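Long-range contact in cytosine deaminase (Klebsiella pneumoniae, PDB 4R85), which probably removes the amino group of cytosine and 5-methylcytosine by hydrolysis at an iron-containing active site of the amidohydrolase fold: residues 59-71 and 78-90. Numbering follows the deposited sequence.
Sequences LDATLTAGEPEWN and EGITRWSQRKASI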
loop_
_atom_site.group_PDB
_atom_site.type_symbol
_atom_site.label_atom_id
_atom_site.label_comp_id
_atom_site.label_asym_id
_atom_site.label_seq_id
_atom_site.Cartn_x
_atom_site.Cartn_y
_atom_site.Cartn_z
ATOM N N LEU A 59 -18.069 -11.074 -3.056
ATOM C CA LEU A 59 -18.971 -10.237 -3.855
ATOM C C LEU A 59 -20.363 -10.080 -3.253
ATOM O O LEU A 59 -21.062 -9.116 -3.556
ATOM C CB LEU A 59 -19.089 -10.766 -5.285
ATOM C CG LEU A 59 -17.832 -10.595 -6.130
ATOM C CD1 LEU A 59 -18.057 -11.126 -7.535
ATOM C CD2 LEU A 59 -17.412 -9.125 -6.148
ATOM N N ASP A 60 -20.784 -11.014 -2.409
ATOM C CA ASP A 60 -22.105 -10.871 -1.801
ATOM C C ASP A 60 -22.147 -9.698 -0.821
ATOM O O ASP A 60 -23.175 -9.033 -0.684
ATOM C CB ASP A 60 -22.603 -12.179 -1.158
ATOM C CG ASP A 60 -21.711 -12.676 -0.024
ATOM O OD1 ASP A 60 -22.229 -13.444 0.816
ATOM O OD2 ASP A 60 -20.512 -12.315 0.037
ATOM N N ALA A 61 -21.015 -9.426 -0.177
ATOM C CA ALA A 61 -20.951 -8.394 0.859
ATOM C C ALA A 61 -20.386 -7.069 0.358
ATOM O O ALA A 61 -20.381 -6.077 1.082
ATOM C CB ALA A 61 -20.142 -8.887 2.057
ATOM N N THR A 62 -19.929 -7.043 -0.888
ATOM C CA THR A 62 -19.266 -5.849 -1.411
ATOM C C THR A 62 -20.172 -4.602 -1.393
ATOM O O THR A 62 -21.381 -4.691 -1.619
ATOM C CB THR A 62 -18.701 -6.102 -2.831
ATOM O OG1 THR A 62 -17.844 -5.021 -3.206
ATOM C CG2 THR A 62 -19.840 -6.226 -3.838
ATOM N N LEU A 63 -19.579 -3.450 -1.086
ATOM C CA LEU A 63 -20.275 -2.159 -1.123
ATOM C C LEU A 63 -21.381 -2.046 -0.070
ATOM O O LEU A 63 -22.354 -1.326 -0.276
ATOM C CB LEU A 63 -20.847 -1.865 -2.519
ATOM C CG LEU A 63 -19.913 -2.119 -3.703
ATOM C CD1 LEU A 63 -20.573 -1.741 -5.026
ATOM C CD2 LEU A 63 -18.614 -1.346 -3.512
ATOM N N THR A 64 -21.240 -2.762 1.042
ATOM C CA THR A 64 -22.245 -2.699 2.115
ATOM C C THR A 64 -21.674 -2.107 3.402
ATOM O O THR A 64 -22.326 -2.145 4.445
ATOM C CB THR A 64 -22.850 -4.088 2.457
ATOM O OG1 THR A 64 -21.844 -4.943 3.012
ATOM C CG2 THR A 64 -23.463 -4.748 1.228
ATOM N N ALA A 65 -20.459 -1.567 3.325
ATOM C CA ALA A 65 -19.834 -0.916 4.482
ATOM C C ALA A 65 -20.748 0.131 5.138
ATOM O O ALA A 65 -21.254 1.040 4.466
ATOM C CB ALA A 65 -18.513 -0.277 4.077
ATOM N N GLY A 66 -20.956 -0.018 6.446
ATOM C CA GLY A 66 -21.752 0.912 7.235
ATOM C C GLY A 66 -23.249 0.647 7.278
ATOM O O GLY A 66 -24.007 1.426 7.873
ATOM N N GLU A 67 -23.679 -0.441 6.645
ATOM C CA GLU A 67 -25.095 -0.809 6.591
ATOM C C GLU A 67 -25.361 -2.024 7.468
ATOM O O GLU A 67 -24.872 -3.110 7.173
ATOM C CB GLU A 67 -25.490 -1.172 5.156
ATOM C CG GLU A 67 -25.251 -0.076 4.125
ATOM C CD GLU A 67 -25.519 -0.539 2.697
ATOM O OE1 GLU A 67 -25.797 -1.743 2.488
ATOM O OE2 GLU A 67 -25.447 0.305 1.776
ATOM N N PRO A 68 -26.163 -1.864 8.533
ATOM C CA PRO A 68 -26.831 -0.644 8.999
ATOM C C PRO A 68 -25.946 0.155 9.958
ATOM O O PRO A 68 -26.278 1.277 10.328
ATOM C CB PRO A 68 -28.058 -1.196 9.731
ATOM C CG PRO A 68 -27.573 -2.474 10.313
ATOM C CD PRO A 68 -26.563 -3.043 9.329
ATOM N N GLU A 69 -24.817 -0.421 10.361
ATOM C CA GLU A 69 -23.846 0.345 11.135
ATOM C C GLU A 69 -22.415 -0.099 10.846
ATOM O O GLU A 69 -22.188 -1.090 10.150
ATOM C CB GLU A 69 -24.158 0.302 12.635
ATOM C CG GLU A 69 -24.179 -1.081 13.250
ATOM C CD GLU A 69 -24.776 -1.081 14.654
ATOM O OE1 GLU A 69 -24.086 -0.651 15.605
ATOM O OE2 GLU A 69 -25.939 -1.510 14.805
ATOM N N TRP A 70 -21.457 0.645 11.384
ATOM C CA TRP A 70 -20.047 0.426 11.081
ATOM C C TRP A 70 -19.362 -0.595 11.992
ATOM O O TRP A 70 -19.737 -0.769 13.152
ATOM C CB TRP A 70 -19.293 1.759 11.131
ATOM C CG TRP A 70 -19.615 2.645 9.979
ATOM C CD1 TRP A 70 -20.602 3.583 9.913
ATOM C CD2 TRP A 70 -18.954 2.665 8.707
ATOM N NE1 TRP A 70 -20.593 4.193 8.680
ATOM C CE2 TRP A 70 -19.590 3.647 7.923
ATOM C CE3 TRP A 70 -17.884 1.953 8.161
ATOM C CZ2 TRP A 70 -19.191 3.931 6.616
ATOM C CZ3 TRP A 70 -17.485 2.239 6.864
ATOM C CH2 TRP A 70 -18.137 3.217 6.108
ATOM N N ASN A 71 -18.352 -1.267 11.443
ATOM C CA ASN A 71 -17.451 -2.110 12.221
ATOM C C ASN A 71 -16.481 -1.207 12.988
ATOM O O ASN A 71 -15.460 -0.794 12.452
ATOM C CB ASN A 71 -16.679 -3.037 11.270
ATOM C CG ASN A 71 -15.799 -4.059 11.997
ATOM O OD1 ASN A 71 -15.515 -3.932 13.183
ATOM N ND2 ASN A 71 -15.349 -5.073 11.265
ATOM N N GLU A 78 -16.546 -8.585 14.910
ATOM C CA GLU A 78 -17.555 -7.540 14.754
ATOM C C GLU A 78 -18.020 -7.501 13.296
ATOM O O GLU A 78 -19.187 -7.281 13.024
ATOM C CB GLU A 78 -17.058 -6.162 15.208
ATOM C CG GLU A 78 -18.155 -5.097 15.077
ATOM C CD GLU A 78 -17.802 -3.746 15.669
ATOM O OE1 GLU A 78 -18.589 -2.804 15.440
ATOM O OE2 GLU A 78 -16.773 -3.620 16.370
ATOM N N GLY A 79 -17.105 -7.756 12.361
ATOM C CA GLY A 79 -17.462 -7.793 10.956
ATOM C C GLY A 79 -18.577 -8.789 10.683
ATOM O O GLY A 79 -19.535 -8.490 9.963
ATOM N N ILE A 80 -18.450 -9.976 11.266
ATOM C CA ILE A 80 -19.469 -11.014 11.134
ATOM C C ILE A 80 -20.793 -10.574 11.758
ATOM O O ILE A 80 -21.868 -10.793 11.194
ATOM C CB ILE A 80 -18.992 -12.330 11.778
ATOM C CG1 ILE A 80 -17.775 -12.860 11.015
ATOM C CG2 ILE A 80 -20.141 -13.363 11.818
ATOM C CD1 ILE A 80 -17.002 -13.952 11.749
ATOM N N THR A 81 -20.717 -9.926 12.911
ATOM C CA THR A 81 -21.928 -9.391 13.544
ATOM C C THR A 81 -22.636 -8.384 12.640
ATOM O O THR A 81 -23.860 -8.428 12.486
ATOM C CB THR A 81 -21.610 -8.737 14.891
ATOM O OG1 THR A 81 -21.115 -9.738 15.784
ATOM C CG2 THR A 81 -22.864 -8.075 15.490
ATOM N N ARG A 82 -21.865 -7.489 12.029
ATOM C CA ARG A 82 -22.438 -6.450 11.181
ATOM C C ARG A 82 -23.033 -7.055 9.915
ATOM O O ARG A 82 -24.088 -6.617 9.442
ATOM C CB ARG A 82 -21.384 -5.406 10.802
ATOM C CG ARG A 82 -20.822 -4.630 11.977
ATOM C CD ARG A 82 -21.842 -3.663 12.597
ATOM N NE ARG A 82 -21.348 -3.201 13.890
ATOM C CZ ARG A 82 -21.914 -3.481 15.059
ATOM N NH1 ARG A 82 -21.364 -3.034 16.176
ATOM N NH2 ARG A 82 -23.036 -4.192 15.112
ATOM N N TRP A 83 -22.348 -8.058 9.372
ATOM C CA TRP A 83 -22.815 -8.744 8.179
ATOM C C TRP A 83 -24.125 -9.454 8.470
ATOM O O TRP A 83 -25.043 -9.455 7.644
ATOM C CB TRP A 83 -21.764 -9.747 7.684
ATOM C CG TRP A 83 -22.239 -10.597 6.544
ATOM C CD1 TRP A 83 -22.288 -11.963 6.504
ATOM C CD2 TRP A 83 -22.738 -10.139 5.273
ATOM N NE1 TRP A 83 -22.782 -12.379 5.290
ATOM C CE2 TRP A 83 -23.063 -11.283 4.516
ATOM C CE3 TRP A 83 -22.950 -8.874 4.709
ATOM C CZ2 TRP A 83 -23.584 -11.203 3.219
ATOM C CZ3 TRP A 83 -23.465 -8.793 3.413
ATOM C CH2 TRP A 83 -23.776 -9.952 2.688
ATOM N N SER A 84 -24.207 -10.067 9.644
ATOM C CA SER A 84 -25.451 -10.703 10.078
ATOM C C SER A 84 -26.630 -9.713 10.093
ATOM O O SER A 84 -27.735 -10.048 9.683
ATOM C CB SER A 84 -25.258 -11.354 11.449
ATOM O OG SER A 84 -26.430 -12.043 11.841
ATOM N N GLN A 85 -26.391 -8.491 10.556
ATOM C CA GLN A 85 -27.411 -7.442 10.499
ATOM C C GLN A 85 -27.806 -7.097 9.067
ATOM O O GLN A 85 -28.988 -6.871 8.771
ATOM C CB GLN A 85 -26.895 -6.169 11.161
ATOM C CG GLN A 85 -26.658 -6.276 12.641
ATOM C CD GLN A 85 -26.118 -4.980 13.201
ATOM O OE1 GLN A 85 -24.975 -4.619 12.938
ATOM N NE2 GLN A 85 -26.947 -4.258 13.955
ATOM N N ARG A 86 -26.804 -7.021 8.194
ATOM C CA ARG A 86 -27.013 -6.635 6.804
ATOM C C ARG A 86 -27.784 -7.714 6.052
ATOM O O ARG A 86 -28.552 -7.413 5.134
ATOM C CB ARG A 86 -25.668 -6.360 6.117
ATOM C CG ARG A 86 -25.779 -5.888 4.659
ATOM C CD ARG A 86 -26.750 -4.706 4.522
ATOM N NE ARG A 86 -26.705 -4.125 3.182
ATOM C CZ ARG A 86 -27.412 -4.571 2.146
ATOM N NH1 ARG A 86 -27.301 -3.983 0.964
ATOM N NH2 ARG A 86 -28.224 -5.613 2.287
ATOM N N LYS A 87 -27.578 -8.972 6.446
ATOM C CA LYS A 87 -28.230 -10.097 5.775
ATOM C C LYS A 87 -29.745 -10.037 5.825
ATOM O O LYS A 87 -30.416 -10.608 4.966
ATOM C CB LYS A 87 -27.745 -11.435 6.340
ATOM C CG LYS A 87 -26.460 -11.909 5.715
ATOM C CD LYS A 87 -25.652 -12.720 6.710
ATOM C CE LYS A 87 -26.142 -14.136 6.829
ATOM N NZ LYS A 87 -25.216 -14.935 7.693
ATOM N N ALA A 88 -30.281 -9.344 6.826
ATOM C CA ALA A 88 -31.726 -9.228 6.985
ATOM C C ALA A 88 -32.371 -8.413 5.865
ATOM O O ALA A 88 -33.578 -8.499 5.657
ATOM C CB ALA A 88 -32.058 -8.626 8.341
ATOM N N SER A 89 -31.573 -7.624 5.146
ATOM C CA SER A 89 -32.100 -6.835 4.029
ATOM C C SER A 89 -31.483 -7.189 2.669
ATOM O O SER A 89 -31.648 -6.452 1.698
ATOM C CB SER A 89 -31.958 -5.335 4.302
ATOM O OG SER A 89 -30.608 -4.979 4.509
ATOM N N ILE A 90 -30.770 -8.310 2.598
ATOM C CA ILE A 90 -30.258 -8.773 1.314
ATOM C C ILE A 90 -31.399 -9.225 0.415
ATOM O O ILE A 90 -32.276 -9.977 0.844
ATOM C CB ILE A 90 -29.300 -9.958 1.471
ATOM C CG1 ILE A 90 -28.029 -9.533 2.192
ATOM C CG2 ILE A 90 -28.942 -10.543 0.108
ATOM C CD1 ILE A 90 -27.052 -10.670 2.341
#
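Glu67 and Asn71 bring the 59-71 loop closest to helix 76-87: the CA atoms of Glu67 and Arg86 are 6.1 Å apart, those of Asn71 and Gly79 5.8 Å. Two type II turns, Ala61 to Thr64 and Thr64 to Glu67, shape the loop. Glu67 and Arg86 run side by side in a salt bridge. Arg86 NE donates to Glu67 OE1 at 2.6 Å, nearly along the C-O axis and in the guanidinium plane; the NH1 bond to the same oxygen is weak. A bend at chi2 (51°) turns the arginine to this oxygen. The Glu69 carboxylate stacks on one face of the Arg82 guanidinium, planes 12° apart. The Glu69 OE1 to Arg82 NH1 salt bridge is long, and no N-H of Arg82 points at OE1, which pairs with Arg72. Arg82 NE instead bonds Trp70 O at 3.0 Å from above the carbonyl plane, while NH1 pairs with Glu78 OE1; Ser73 bonds Glu78 OE2. Gln85 NE2 reaches Glu69 OE2 in an almost straight bond of 3.0 Å. Between the two charged clusters, Pro68 CD rests on Gln85 CB. Deeper, Ala61 CB makes a CH-pi contact over the six-membered ring of Trp83, 3.8 Å from its centroid. Trp83 NE1 bonds Asp119. The loop follows the iron ligands His56 and His58, and the Ala61 side chain is about 7 Å from bound 5-methylcytosine. Both buried guanidinium groups are thus well supplied beside the active site: Arg82 by Trp70, Glu78 and Gln85 OE1, Arg86 by Glu67 and Asp94. The nearby carboxylates probably keep both arginines charged.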